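Local coordinates for Rho guanyl nucleotide exchange factor (Rom2), putative (Aspergillus fumigatus Af293, PDB 5O51), which probably acts as a guanine-nucleotide exchange factor for Rho-type GTPases, here represented by its CNH domain, a seven-bladed beta-propeller, at residues Q99-V102 with A103-P106; I233-N237 with G238-L242; P27-G30 with G31-V35; L281-P285 with N286-I290. All coordinates share one frame; numbering follows the deposited sequence.

Contact 1: residues Q99-V102 with A103-P106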
loop_
_atom_site.group_PDB
_atom_site.type_symbol
_atom_site.label_atom_id
_atom_site.label_comp_id
_atom_site.label_asym_id
_atom_site.label_seq_id
_atom_site.Cartn_x
_atom_site.Cartn_y
_atom_site.Cartn_z
ATOM N N GLN A 99 22.360 14.386 -14.537
ATOM C CA GLN A 99 21.510 13.548 -15.423
ATOM C C GLN A 99 22.092 12.193 -15.819
ATOM O O GLN A 99 21.341 11.248 -15.954
ATOM C CB GLN A 99 21.179 14.342 -16.706
ATOM C CG GLN A 99 20.182 13.722 -17.684
ATOM C CD GLN A 99 20.012 14.561 -18.946
ATOM O OE1 GLN A 99 20.788 15.484 -19.206
ATOM N NE2 GLN A 99 19.008 14.231 -19.745
ATOM N N ASN A 100 23.403 12.106 -16.060
ATOM C CA ASN A 100 24.031 10.824 -16.438
ATOM C C ASN A 100 24.757 10.094 -15.320
ATOM O O ASN A 100 25.274 9.012 -15.572
ATOM C CB ASN A 100 24.988 11.024 -17.621
ATOM C CG ASN A 100 24.263 11.412 -18.904
ATOM O OD1 ASN A 100 23.104 11.041 -19.139
ATOM N ND2 ASN A 100 24.957 12.154 -19.754
ATOM N N SER A 101 24.787 10.646 -14.098
ATOM C CA SER A 101 25.552 10.035 -12.988
ATOM C C SER A 101 25.133 8.575 -12.719
ATOM O O SER A 101 23.966 8.199 -12.867
ATOM C CB SER A 101 25.436 10.841 -11.686
ATOM O OG SER A 101 24.192 10.587 -11.076
ATOM N N VAL A 102 26.116 7.770 -12.338
ATOM C CA VAL A 102 25.903 6.353 -12.077
ATOM C C VAL A 102 24.882 6.044 -10.933
ATOM O O VAL A 102 24.258 4.988 -10.957
ATOM C CB VAL A 102 27.280 5.628 -11.855
ATOM C CG1 VAL A 102 27.986 6.134 -10.587
ATOM C CG2 VAL A 102 27.088 4.103 -11.852
ATOM N N ALA A 103 24.702 6.958 -9.974
ATOM C CA ALA A 103 23.611 6.859 -8.973
ATOM C C ALA A 103 22.169 6.774 -9.531
ATOM O O ALA A 103 21.316 6.128 -8.928
ATOM C CB ALA A 103 23.706 8.012 -7.983
ATOM N N LYS A 104 21.894 7.398 -10.680
ATOM C CA LYS A 104 20.577 7.263 -11.336
ATOM C C LYS A 104 20.486 6.031 -12.207
ATOM O O LYS A 104 19.515 5.860 -12.913
ATOM C CB LYS A 104 20.215 8.520 -12.126
ATOM C CG LYS A 104 20.249 9.785 -11.246
ATOM C CD LYS A 104 19.775 10.988 -11.993
ATOM C CE LYS A 104 19.927 12.275 -11.166
ATOM N NZ LYS A 104 18.733 12.394 -10.290
ATOM N N ARG A 105 21.462 5.135 -12.138
ATOM C CA ARG A 105 21.345 3.843 -12.897
ATOM C C ARG A 105 20.454 2.789 -12.200
ATOM O O ARG A 105 20.650 2.515 -11.027
ATOM C CB ARG A 105 22.737 3.250 -13.149
ATOM C CG ARG A 105 22.814 2.352 -14.390
ATOM C CD ARG A 105 24.244 2.287 -14.928
ATOM N NE ARG A 105 24.681 3.579 -15.469
ATOM C CZ ARG A 105 25.898 3.839 -15.947
ATOM N NH1 ARG A 105 26.832 2.891 -15.958
ATOM N NH2 ARG A 105 26.177 5.057 -16.420
ATOM N N PRO A 106 19.468 2.219 -12.904
ATOM C CA PRO A 106 18.680 1.193 -12.200
ATOM C C PRO A 106 19.348 -0.142 -12.112
ATOM O O PRO A 106 20.025 -0.515 -13.024
ATOM C CB PRO A 106 17.405 1.062 -13.048
ATOM C CG PRO A 106 17.809 1.570 -14.398
ATOM C CD PRO A 106 18.735 2.724 -14.085
#

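Contact 2: residues I233-N237 with G238-L242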
loop_
_atom_site.group_PDB
_atom_site.type_symbol
_atom_site.label_atom_id
_atom_site.label_comp_id
_atom_site.label_asym_id
_atom_site.label_seq_id
_atom_site.Cartn_x
_atom_site.Cartn_y
_atom_site.Cartn_z
ATOM N N ILE A 233 -4.803 -5.901 6.577
ATOM C CA ILE A 233 -4.801 -6.554 7.882
ATOM C C ILE A 233 -4.065 -5.689 8.872
ATOM O O ILE A 233 -2.972 -5.216 8.583
ATOM C CB ILE A 233 -3.992 -7.853 7.914
ATOM C CG1 ILE A 233 -4.463 -8.814 6.895
ATOM C CG2 ILE A 233 -4.103 -8.526 9.303
ATOM C CD1 ILE A 233 -3.505 -9.979 6.710
ATOM N N GLU A 234 -4.630 -5.521 10.053
ATOM C CA GLU A 234 -4.031 -4.667 11.068
ATOM C C GLU A 234 -4.093 -5.340 12.439
ATOM O O GLU A 234 -5.157 -5.785 12.877
ATOM C CB GLU A 234 -4.799 -3.356 11.098
ATOM C CG GLU A 234 -4.195 -2.310 12.014
ATOM C CD GLU A 234 -3.485 -1.132 11.334
ATOM O OE1 GLU A 234 -3.323 -1.034 10.076
ATOM O OE2 GLU A 234 -3.079 -0.273 12.140
ATOM N N ARG A 235 -2.968 -5.353 13.147
ATOM C CA ARG A 235 -2.890 -5.906 14.506
ATOM C C ARG A 235 -3.446 -4.894 15.492
ATOM O O ARG A 235 -3.137 -3.721 15.412
ATOM C CB ARG A 235 -1.434 -6.223 14.803
ATOM C CG ARG A 235 -1.167 -6.870 16.152
ATOM C CD ARG A 235 0.092 -7.751 16.115
ATOM N NE ARG A 235 0.225 -8.617 17.289
ATOM C CZ ARG A 235 -0.608 -9.617 17.615
ATOM N NH1 ARG A 235 -1.688 -9.914 16.884
ATOM N NH2 ARG A 235 -0.379 -10.332 18.707
ATOM N N MET A 236 -4.305 -5.313 16.412
ATOM C CA MET A 236 -4.665 -4.441 17.578
ATOM C C MET A 236 -4.758 -5.277 18.869
ATOM O O MET A 236 -5.669 -6.091 19.015
ATOM C CB MET A 236 -5.978 -3.699 17.334
ATOM C CG MET A 236 -6.164 -3.173 15.909
ATOM S SD MET A 236 -7.686 -2.248 15.702
ATOM C CE MET A 236 -7.467 -0.846 16.814
ATOM N N ASN A 237 -3.794 -5.113 19.779
ATOM C CA ASN A 237 -3.651 -6.016 20.945
ATOM C C ASN A 237 -3.324 -7.400 20.386
ATOM O O ASN A 237 -2.550 -7.501 19.420
ATOM C CB ASN A 237 -4.944 -6.059 21.797
ATOM C CG ASN A 237 -5.569 -4.695 21.968
ATOM O OD1 ASN A 237 -6.797 -4.528 21.797
ATOM N ND2 ASN A 237 -4.730 -3.695 22.291
ATOM N N GLY A 238 -3.938 -8.452 20.923
ATOM C CA GLY A 238 -3.900 -9.758 20.239
ATOM C C GLY A 238 -5.100 -10.100 19.366
ATOM O O GLY A 238 -5.388 -11.280 19.190
ATOM N N GLU A 239 -5.816 -9.088 18.852
ATOM C CA GLU A 239 -6.839 -9.288 17.793
ATOM C C GLU A 239 -6.290 -8.705 16.463
ATOM O O GLU A 239 -5.521 -7.762 16.480
ATOM C CB GLU A 239 -8.175 -8.588 18.152
ATOM C CG GLU A 239 -8.738 -8.816 19.560
ATOM C CD GLU A 239 -9.921 -7.882 19.925
ATOM O OE1 GLU A 239 -9.996 -6.695 19.483
ATOM O OE2 GLU A 239 -10.800 -8.351 20.686
ATOM N N PHE A 240 -6.734 -9.238 15.331
ATOM C CA PHE A 240 -6.504 -8.615 14.017
ATOM C C PHE A 240 -7.780 -8.034 13.433
ATOM O O PHE A 240 -8.821 -8.700 13.456
ATOM C CB PHE A 240 -6.015 -9.660 13.072
ATOM C CG PHE A 240 -4.711 -10.262 13.480
ATOM C CD1 PHE A 240 -4.662 -11.264 14.454
ATOM C CD2 PHE A 240 -3.528 -9.861 12.885
ATOM C CE1 PHE A 240 -3.450 -11.850 14.823
ATOM C CE2 PHE A 240 -2.310 -10.448 13.240
ATOM C CZ PHE A 240 -2.269 -11.437 14.209
ATOM N N LEU A 241 -7.696 -6.812 12.922
ATOM C CA LEU A 241 -8.754 -6.205 12.130
ATOM C C LEU A 241 -8.530 -6.553 10.695
ATOM O O LEU A 241 -7.478 -6.185 10.143
ATOM C CB LEU A 241 -8.789 -4.700 12.278
ATOM C CG LEU A 241 -9.827 -3.939 11.382
ATOM C CD1 LEU A 241 -11.240 -4.351 11.754
ATOM C CD2 LEU A 241 -9.691 -2.452 11.563
ATOM N N LEU A 242 -9.495 -7.270 10.109
ATOM C CA LEU A 242 -9.458 -7.728 8.725
ATOM C C LEU A 242 -10.356 -6.850 7.863
ATOM O O LEU A 242 -11.527 -6.622 8.215
ATOM C CB LEU A 242 -9.925 -9.165 8.680
ATOM C CG LEU A 242 -9.029 -10.203 9.422
ATOM C CD1 LEU A 242 -9.653 -11.588 9.203
ATOM C CD2 LEU A 242 -7.613 -10.316 8.886
#

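Contact 3: residues P27-G30 with G31-V35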
loop_
_atom_site.group_PDB
_atom_site.type_symbol
_atom_site.label_atom_id
_atom_site.label_comp_id
_atom_site.label_asym_id
_atom_site.label_seq_id
_atom_site.Cartn_x
_atom_site.Cartn_y
_atom_site.Cartn_z
ATOM N N PRO A 27 7.218 8.944 1.427
ATOM C CA PRO A 27 7.997 9.961 2.133
ATOM C C PRO A 27 9.396 9.422 2.412
ATOM O O PRO A 27 9.538 8.247 2.529
ATOM C CB PRO A 27 7.196 10.202 3.442
ATOM C CG PRO A 27 6.375 8.982 3.626
ATOM C CD PRO A 27 6.027 8.549 2.206
ATOM N N VAL A 28 10.417 10.269 2.415
ATOM C CA VAL A 28 11.795 9.826 2.754
ATOM C C VAL A 28 12.365 10.884 3.705
ATOM O O VAL A 28 11.712 11.911 3.949
ATOM C CB VAL A 28 12.734 9.677 1.507
ATOM C CG1 VAL A 28 12.094 8.747 0.493
ATOM C CG2 VAL A 28 12.992 11.014 0.852
ATOM N N ASP A 29 13.568 10.625 4.222
ATOM C CA ASP A 29 14.301 11.619 5.021
ATOM C C ASP A 29 13.481 11.997 6.234
ATOM O O ASP A 29 13.186 13.182 6.459
ATOM C CB ASP A 29 14.603 12.882 4.167
ATOM C CG ASP A 29 16.076 13.039 3.829
ATOM O OD1 ASP A 29 16.826 13.571 4.700
ATOM O OD2 ASP A 29 16.462 12.676 2.680
ATOM N N GLY A 30 13.058 10.980 6.968
ATOM C CA GLY A 30 12.158 11.144 8.106
ATOM C C GLY A 30 10.896 11.902 7.815
ATOM O O GLY A 30 10.392 12.598 8.700
ATOM N N GLY A 31 10.351 11.803 6.595
ATOM C CA GLY A 31 9.077 12.481 6.307
ATOM C C GLY A 31 9.286 13.934 5.898
ATOM O O GLY A 31 8.347 14.669 5.585
ATOM N N ARG A 32 10.536 14.355 5.804
ATOM C CA ARG A 32 10.798 15.750 5.371
ATOM C C ARG A 32 10.762 15.979 3.854
ATOM O O ARG A 32 10.587 17.130 3.394
ATOM C CB ARG A 32 12.099 16.195 5.985
ATOM C CG ARG A 32 11.950 16.312 7.511
ATOM C CD ARG A 32 13.247 16.741 8.166
ATOM N NE ARG A 32 14.364 15.835 7.910
ATOM C CZ ARG A 32 14.626 14.686 8.561
ATOM N NH1 ARG A 32 13.807 14.205 9.524
ATOM N NH2 ARG A 32 15.720 13.986 8.218
ATOM N N LYS A 33 10.858 14.907 3.079
ATOM C CA LYS A 33 10.627 15.017 1.627
ATOM C C LYS A 33 9.650 13.947 1.090
ATOM O O LYS A 33 9.531 12.809 1.622
ATOM C CB LYS A 33 11.971 14.919 0.870
ATOM C CG LYS A 33 13.060 15.986 1.228
ATOM C CD LYS A 33 14.318 15.613 0.447
ATOM C CE LYS A 33 15.466 16.619 0.512
ATOM N NZ LYS A 33 15.729 17.014 1.907
ATOM N N LEU A 34 8.999 14.303 -0.025
ATOM C CA LEU A 34 8.042 13.415 -0.700
ATOM C C LEU A 34 8.538 13.039 -2.074
ATOM O O LEU A 34 8.879 13.923 -2.878
ATOM C CB LEU A 34 6.724 14.158 -0.887
ATOM C CG LEU A 34 6.063 14.623 0.394
ATOM C CD1 LEU A 34 4.816 15.443 0.057
ATOM C CD2 LEU A 34 5.756 13.465 1.321
ATOM N N VAL A 35 8.527 11.749 -2.388
ATOM C CA VAL A 35 8.895 11.277 -3.697
ATOM C C VAL A 35 7.633 10.738 -4.444
ATOM O O VAL A 35 6.945 9.796 -3.968
ATOM C CB VAL A 35 9.968 10.177 -3.559
ATOM C CG1 VAL A 35 10.356 9.583 -4.909
ATOM C CG2 VAL A 35 11.210 10.722 -2.809
#

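Contact 4: residues L281-P285 with N286-I290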
loop_
_atom_site.group_PDB
_atom_site.type_symbol
_atom_site.label_atom_id
_atom_site.label_comp_id
_atom_site.label_asym_id
_atom_site.label_seq_id
_atom_site.Cartn_x
_atom_site.Cartn_y
_atom_site.Cartn_z
ATOM N N LEU A 281 -10.586 4.342 8.134
ATOM C CA LEU A 281 -10.912 5.058 6.900
ATOM C C LEU A 281 -10.846 4.089 5.714
ATOM O O LEU A 281 -9.849 3.407 5.538
ATOM C CB LEU A 281 -9.929 6.176 6.663
ATOM C CG LEU A 281 -9.967 7.382 7.648
ATOM C CD1 LEU A 281 -9.088 7.114 8.848
ATOM C CD2 LEU A 281 -9.502 8.671 7.019
ATOM N N ALA A 282 -11.917 4.006 4.935
ATOM C CA ALA A 282 -11.963 3.177 3.704
ATOM C C ALA A 282 -11.922 4.062 2.478
ATOM O O ALA A 282 -12.816 4.882 2.312
ATOM C CB ALA A 282 -13.246 2.360 3.711
ATOM N N PHE A 283 -10.905 3.925 1.590
ATOM C CA PHE A 283 -10.847 4.776 0.371
ATOM C C PHE A 283 -11.417 4.001 -0.814
ATOM O O PHE A 283 -10.939 2.895 -1.077
ATOM C CB PHE A 283 -9.345 5.125 0.083
ATOM C CG PHE A 283 -8.737 6.016 1.126
ATOM C CD1 PHE A 283 -8.397 5.537 2.377
ATOM C CD2 PHE A 283 -8.543 7.331 0.882
ATOM C CE1 PHE A 283 -7.901 6.408 3.358
ATOM C CE2 PHE A 283 -8.004 8.195 1.832
ATOM C CZ PHE A 283 -7.699 7.733 3.065
ATOM N N GLU A 284 -12.366 4.597 -1.543
ATOM C CA GLU A 284 -12.956 4.046 -2.768
ATOM C C GLU A 284 -12.816 5.157 -3.811
ATOM O O GLU A 284 -12.659 6.311 -3.445
ATOM C CB GLU A 284 -14.468 3.794 -2.510
ATOM C CG GLU A 284 -15.092 3.039 -3.562
ATOM C CD GLU A 284 -16.340 3.592 -4.195
ATOM O OE1 GLU A 284 -16.480 4.685 -4.811
ATOM O OE2 GLU A 284 -17.169 2.734 -4.151
ATOM N N PRO A 285 -12.938 4.855 -5.129
ATOM C CA PRO A 285 -12.684 5.949 -6.086
ATOM C C PRO A 285 -13.537 7.210 -5.931
ATOM O O PRO A 285 -13.039 8.317 -6.205
ATOM C CB PRO A 285 -12.895 5.254 -7.450
ATOM C CG PRO A 285 -12.337 3.895 -7.190
ATOM C CD PRO A 285 -12.977 3.565 -5.842
ATOM N N ASN A 286 -14.777 7.084 -5.461
ATOM C CA ASN A 286 -15.687 8.244 -5.391
ATOM C C ASN A 286 -15.912 8.735 -3.996
ATOM O O ASN A 286 -16.522 9.778 -3.806
ATOM C CB ASN A 286 -17.058 7.956 -6.039
ATOM C CG ASN A 286 -16.964 7.682 -7.515
ATOM O OD1 ASN A 286 -17.442 6.655 -8.010
ATOM N ND2 ASN A 286 -16.338 8.558 -8.222
ATOM N N PHE A 287 -15.352 8.083 -2.996
ATOM C CA PHE A 287 -15.481 8.645 -1.628
ATOM C C PHE A 287 -14.649 7.968 -0.584
ATOM O O PHE A 287 -14.324 6.795 -0.659
ATOM C CB PHE A 287 -16.986 8.659 -1.136
ATOM C CG PHE A 287 -17.680 7.316 -1.166
ATOM C CD1 PHE A 287 -18.436 6.941 -2.258
ATOM C CD2 PHE A 287 -17.714 6.512 -0.045
ATOM C CE1 PHE A 287 -19.133 5.743 -2.272
ATOM C CE2 PHE A 287 -18.390 5.310 -0.065
ATOM C CZ PHE A 287 -19.044 4.901 -1.189
ATOM N N ILE A 288 -14.345 8.716 0.454
ATOM C CA ILE A 288 -13.722 8.169 1.655
ATOM C C ILE A 288 -14.806 8.013 2.726
ATOM O O ILE A 288 -15.481 8.983 3.045
ATOM C CB ILE A 288 -12.666 9.107 2.257
ATOM C CG1 ILE A 288 -11.636 9.514 1.193
ATOM C CG2 ILE A 288 -11.953 8.408 3.392
ATOM C CD1 ILE A 288 -10.677 10.573 1.649
ATOM N N GLU A 289 -14.919 6.810 3.289
ATOM C CA GLU A 289 -15.862 6.515 4.387
ATOM C C GLU A 289 -15.119 6.382 5.681
ATOM O O GLU A 289 -14.282 5.511 5.818
ATOM C CB GLU A 289 -16.677 5.233 4.106
ATOM C CG GLU A 289 -17.894 4.984 5.036
ATOM C CD GLU A 289 -18.760 3.768 4.646
ATOM O OE1 GLU A 289 -18.698 3.249 3.487
ATOM O OE2 GLU A 289 -19.469 3.296 5.544
ATOM N N ILE A 290 -15.519 7.183 6.649
ATOM C CA ILE A 290 -14.879 7.189 7.992
ATOM C C ILE A 290 -15.825 6.645 9.121
ATOM O O ILE A 290 -16.895 7.214 9.343
ATOM C CB ILE A 290 -14.356 8.576 8.323
ATOM C CG1 ILE A 290 -13.427 9.057 7.174
ATOM C CG2 ILE A 290 -13.688 8.589 9.696
ATOM C CD1 ILE A 290 -13.165 10.561 7.286
HETATM O O HOH W 1 -15.015 4.258 0.655
#

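Contact 1: residues Q99-V102 with A103-P106
Gln99 meets Lys104 through its backbone: O of Gln99 lies 4.3 Å from CD of Lys104, against the aliphatic part of that chain. Asn100 follows with a looser approach, its O standing obliquely 4.1 Å from NH2 of Arg105. Ser101 starts the tight turning. Its O accepts the N-H of Lys104 at 3.1 Å. Ser101 OG, set between backbone N and carbonyl carbon (chi1 78°), bonds back to Glu97 and Gly98. The same OG brushes CG of Lys104 at 4.0 Å. Val102 repeats the backbone pattern: its O takes the N-H of Arg105 at 3.0 Å, with the donor 63° out of the carbonyl plane. These two successive i to i+3 bonds are those of a short 3-10 turn. The bend of Arg105 at chi3 (-67°) helps bring its guanidinium over Val102. CG2 of Val102 sits 4.2 Å above one guanidinium face, offset toward the rim. The turn lies in the surface loop between strands 84-89 and 107-110 of one propeller blade. Pro106 rests on Ser86 and Tyr88 of strand 84-89. Lys104 NZ bonds to the carbonyls of Ala92 and of Val59, the latter in strand 57-61 of the preceding blade.

Contact 2: residues I233-N237 with G238-L242
Gly238 lies beside the end of Arg235, its CA 3.9 Å from NH2 of Arg235. It is the third residue of a type II' turn, Met236 to Glu239, that closes a tight beta hairpin. Asn237 O, from the same turn, sits over the centre of the Arg235 guanidinium, 3.4 Å above its plane. Glu239 pairs with Met236: O of Glu239 accepts from N of Met236 at 2.7 Å, nearly straight at 170°. Its carboxylate leaves the hairpin to form a salt bridge with Arg259. Phe240 meets Arg235 next. The extended Arg235 chain brings NH1 to 3.1 Å from CZ of Phe240, a tight oblique contact with the two planes 41° apart. Ile233 CG2 touches the other side of the ring, 3.9 Å from CD2 of Phe240. Leu241 N bonds to Glu234 O at 2.7 Å, and the return bond completes this hydrogen-bonded pair. Leu242 lies alongside Ile233, CD2 to CG2 4.0 Å, and Phe198 of the neighbouring blade covers both. The chemistry thus changes along one face. Apolar Ile233 and Leu242 serve the joint between blades. At the turn the Arg235 guanidinium lies against a ring and a carbonyl oxygen, whose partial negative charge probably suits the cation.

Contact 3: residues P27-G30 with G31-V35
Val28 O is gripped by two backbone donors that reach it from opposite faces of its carbonyl plane. Gly31 N comes from well above the plane at 3.0 Å to Val28 O. Lys33 N approaches Val28 O more nearly in line, at 3.2 Å. The return bond, Val28 N to Lys33 O, is shorter at 2.8 Å. Arg32 and Lys33 both face Val28, so the hairpin carries a classic beta bulge next to its type I' turn, Asp29 to Arg32. Gly30 and Gly31 both have positive phi, and Gly31 (phi 85°) holds a conformation suited to glycine.

Asp29 O is the second focus. It accepts the N-H of Arg32 at 3.0 Å. The Arg32 chain, bent at chi3 (-59°), curls back and lays its guanidinium flat against the same oxygen. Asp29 O stands 2.9 Å above the centre of that plane. The Asp29 carboxylate is turned 84° to the guanidinium and makes only a long salt bridge, OD1 to NH2 of Arg32 at 3.7 Å.

Behind the turn apolar side chains meet across the strands. Val28 CG1 meets Val35 CG2 at 3.9 Å, and Thr70 and Ile68 of the next blade lie against these two valines. Pro27 CB rests on Leu34 CD2 at 4.1 Å. Lys33 and Leu34 also touch strand 41-46 of their own sheet.

The chemistry implies a turn set mainly by backbone bonds. The charges add to it more loosely: the Arg32 cation sits where a carbonyl dipole and a nearby carboxylate would both probably favour it.

Contact 4: residues L281-P285 with N286-I290
CG of Phe283 and CG1 of Ile288 each stand anti to their own carbonyl carbon (chi1 -67° and -53°), and this lays the two side chains side by side. They form a non-hydrogen-bonded pair in the beta hairpin of strands 279-284 and 287-292, the middle two strands of a propeller blade. CG2 of Ile288 makes a CH-pi contact 4.2 Å from the centre of the Phe283 ring, 10° off its normal. CD1 of Ile288 presses on the ring atom CE2 of Phe283 at 3.6 Å. Leu281 and Ile290 run side by side on the same face, CG to CG1 3.9 Å. Ile317 and Tyr319 of the next blade pack against this apolar face.

The other face carries Ala282, Glu284, Phe287 and Glu289. Ala282 and Glu289 exchange two straight backbone bonds. Nearer the turn the Glu284 and Phe287 pair is looser, and the Glu284 carboxylate strengthens the bend: OE1 uses its anti lone pair to accept from N of Asn286 at 3.0 Å. OE2 of Glu284 is taken by the backbone N of Asn269. The Glu284 carboxylate also slants past the Phe287 ring, Glu284 OE1 to Phe287 CE1 3.8 Å.

A single water spans the two strands, donating to Ala282 O at 2.8 Å and to Phe287 O at 2.9 Å.

Contact 4 is buried, contact 3 partly so, and contacts 1 and 2 lie at the surface. Contacts 2 and 3 each join the first two strands of a blade, contact 4 the middle two, and contact 1 a loop between the last two. They fall into two pairs on neighbouring blades. Lys104 of contact 1 reaches the sheet that holds contact 3. Glu234 and Met236 of contact 2 touch Leu275 in the sheet of contact 4. Apolar pairs occur in all three hairpins, most extensively in contact 4, while contact 1 rests mainly on backbone bonds. In contacts 2 and 3 a guanidinium lies against a turn carbonyl, in contact 1 against a valine methyl.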